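Local coordinates for flavin reductase domain protein (Arthrobacter sp., PDB 2QCK), which belongs to the FMN-binding flavin reductase family and probably reduces a flavin at the expense of NAD(P)H, at the interface of chains A and B. Residues are numbered along the deposited sequence; one frame, centred on the assembly and turned at random. Chains: chain A/B, Flavin reductase domain protein.

The interface of chains A and B. Residues chain A 45, 47-48, 51-52, 118, 138, 140; chain B 9, 13, 17.
Helix 10-18 of chain B lies against strands 44-48, 51-58, 116-127 and 131-143 of chain A; B:Phe13 and B:Phe17 are on the helix, B:Phe9 on the loop leading into it. B:Phe13 hides the most surface of the residues here, 91 Å². Its CG stands anti to the backbone N (chi1 175°), which sends the ring out from the helix between A:Pro51 and B:Phe17. A:Pro51 CB sits over the centre of one face in a CH-pi contact, 3.6 Å from B:Phe13 CG. The opposite face meets B:Phe17 CD2 of the same helix, offset toward the rim. Along one rim, A:Leu118 CD1 lies 3.6 Å from B:Phe13 CD1, the two side chains crossing at about a right angle. A:Val138 CG2 crosses obliquely, 3.8 Å from B:Phe13 CD1. A:Arg52 O lies off the tip, 3.4 Å from B:Phe13 CZ, while A:Ser47 O sits beyond the rim on the A:Pro51 side, 3.2 Å from B:Phe13 CE2. An alanine at B:Phe13 removes the ring that A:Pro51, A:Leu118 and A:Val138 share and that B:Phe17 rests against, and would probably loosen the packing of the two chains. B:Phe17 offers one ring face to A:Ser45 CB, and its CE1 reaches A:Ser45 N at 3.4 Å. B:Phe9, poorly ordered, rests near A:Val138 and A:Glu140. The patch is held by packing and shape rather than polar bonds. With its two-fold twin it joins each N-terminal helix to the partner's strands, and probably helps stabilise a dimer.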
loop_
_atom_site.group_PDB
_atom_site.type_symbol
_atom_site.label_atom_id
_atom_site.label_comp_id
_atom_site.label_asym_id
_atom_site.label_seq_id
_atom_site.Cartn_x
_atom_site.Cartn_y
_atom_site.Cartn_z
ATOM N N SER A 45 -2.819 -1.334 6.023
ATOM C CA SER A 45 -2.886 -1.621 7.439
ATOM C C SER A 45 -1.589 -1.260 8.181
ATOM O O SER A 45 -0.494 -1.561 7.687
ATOM C CB SER A 45 -3.135 -3.113 7.583
ATOM O OG SER A 45 -3.458 -3.353 8.915
ATOM N N SER A 47 -1.713 -1.193 12.226
ATOM C CA SER A 47 -1.764 -1.949 13.478
ATOM C C SER A 47 -3.145 -2.469 13.764
ATOM O O SER A 47 -4.122 -2.036 13.192
ATOM C CB SER A 47 -1.272 -1.124 14.673
ATOM O OG SER A 47 -2.150 -0.050 14.941
ATOM N N ALA A 48 -3.192 -3.443 14.655
ATOM C CA ALA A 48 -4.432 -4.105 15.020
ATOM C C ALA A 48 -5.026 -3.553 16.310
ATOM O O ALA A 48 -6.256 -3.401 16.412
ATOM C CB ALA A 48 -4.195 -5.601 15.142
ATOM N N PRO A 51 -6.538 -0.321 16.060
ATOM C CA PRO A 51 -6.562 -0.435 14.637
ATOM C C PRO A 51 -6.182 0.863 13.980
ATOM O O PRO A 51 -6.801 1.893 14.257
ATOM C CB PRO A 51 -8.019 -0.795 14.339
ATOM C CG PRO A 51 -8.800 -0.340 15.504
ATOM C CD PRO A 51 -7.890 -0.402 16.665
ATOM N N ARG A 52 -5.186 0.795 13.104
ATOM C CA ARG A 52 -4.757 1.958 12.330
ATOM C C ARG A 52 -4.414 1.593 10.896
ATOM O O ARG A 52 -4.001 0.494 10.614
ATOM C CB ARG A 52 -3.507 2.607 12.925
ATOM C CG ARG A 52 -3.464 2.829 14.422
ATOM C CD ARG A 52 -2.257 3.691 14.741
ATOM N NE ARG A 52 -1.491 3.229 15.896
ATOM C CZ ARG A 52 -1.762 3.543 17.154
ATOM N NH1 ARG A 52 -2.797 4.315 17.454
ATOM N NH2 ARG A 52 -0.995 3.081 18.121
ATOM N N LEU A 118 -14.474 1.954 6.725
ATOM C CA LEU A 118 -14.037 2.234 8.084
ATOM C C LEU A 118 -14.030 3.743 8.277
ATOM O O LEU A 118 -13.746 4.481 7.322
ATOM C CB LEU A 118 -12.614 1.686 8.298
ATOM C CG LEU A 118 -12.356 0.205 8.013
ATOM C CD1 LEU A 118 -10.902 -0.137 8.225
ATOM C CD2 LEU A 118 -13.235 -0.640 8.885
ATOM N N VAL A 138 -8.797 3.860 13.615
ATOM C CA VAL A 138 -10.115 3.465 13.166
ATOM C C VAL A 138 -11.028 3.455 14.381
ATOM O O VAL A 138 -10.666 2.926 15.402
ATOM C CB VAL A 138 -10.068 2.075 12.491
ATOM C CG1 VAL A 138 -11.449 1.528 12.197
ATOM C CG2 VAL A 138 -9.277 2.161 11.221
ATOM N N GLU A 140 -14.722 3.199 13.781
ATOM C CA GLU A 140 -16.017 2.646 13.385
ATOM C C GLU A 140 -15.859 1.977 12.037
ATOM O O GLU A 140 -14.902 2.255 11.314
ATOM C CB GLU A 140 -17.080 3.775 13.325
ATOM C CG GLU A 140 -18.530 3.316 13.178
ATOM C CD GLU A 140 -18.935 2.407 14.310
ATOM O OE1 GLU A 140 -19.304 2.957 15.381
ATOM O OE2 GLU A 140 -18.855 1.154 14.136
ATOM N N PHE B 9 -15.594 -5.892 15.608
ATOM C CA PHE B 9 -14.919 -4.586 15.310
ATOM C C PHE B 9 -13.411 -4.727 15.147
ATOM O O PHE B 9 -12.819 -4.159 14.234
ATOM C CB PHE B 9 -15.199 -3.552 16.399
ATOM C CG PHE B 9 -14.471 -2.236 16.187
ATOM C CD1 PHE B 9 -14.659 -1.507 15.015
ATOM C CD2 PHE B 9 -13.608 -1.731 17.161
ATOM C CE1 PHE B 9 -14.006 -0.315 14.817
ATOM C CE2 PHE B 9 -12.956 -0.529 16.973
ATOM C CZ PHE B 9 -13.152 0.179 15.801
ATOM N N PHE B 13 -12.401 -4.398 11.152
ATOM C CA PHE B 13 -11.110 -3.912 10.660
ATOM C C PHE B 13 -10.290 -5.064 10.018
ATOM O O PHE B 13 -9.822 -4.942 8.885
ATOM C CB PHE B 13 -10.346 -3.212 11.805
ATOM C CG PHE B 13 -8.967 -2.771 11.446
ATOM C CD1 PHE B 13 -8.750 -1.586 10.773
ATOM C CD2 PHE B 13 -7.866 -3.541 11.796
ATOM C CE1 PHE B 13 -7.447 -1.190 10.433
ATOM C CE2 PHE B 13 -6.581 -3.138 11.461
ATOM C CZ PHE B 13 -6.384 -1.965 10.774
ATOM N N PHE B 17 -9.504 -5.333 5.701
ATOM C CA PHE B 17 -8.165 -5.484 5.084
ATOM C C PHE B 17 -7.932 -6.853 4.458
ATOM O O PHE B 17 -7.022 -6.999 3.623
ATOM C CB PHE B 17 -6.977 -5.059 6.014
ATOM C CG PHE B 17 -6.782 -3.598 6.027
ATOM C CD1 PHE B 17 -6.143 -2.977 4.977
ATOM C CD2 PHE B 17 -7.389 -2.821 6.998
ATOM C CE1 PHE B 17 -6.063 -1.618 4.923
ATOM C CE2 PHE B 17 -7.310 -1.450 6.959
ATOM C CZ PHE B 17 -6.650 -0.851 5.918
#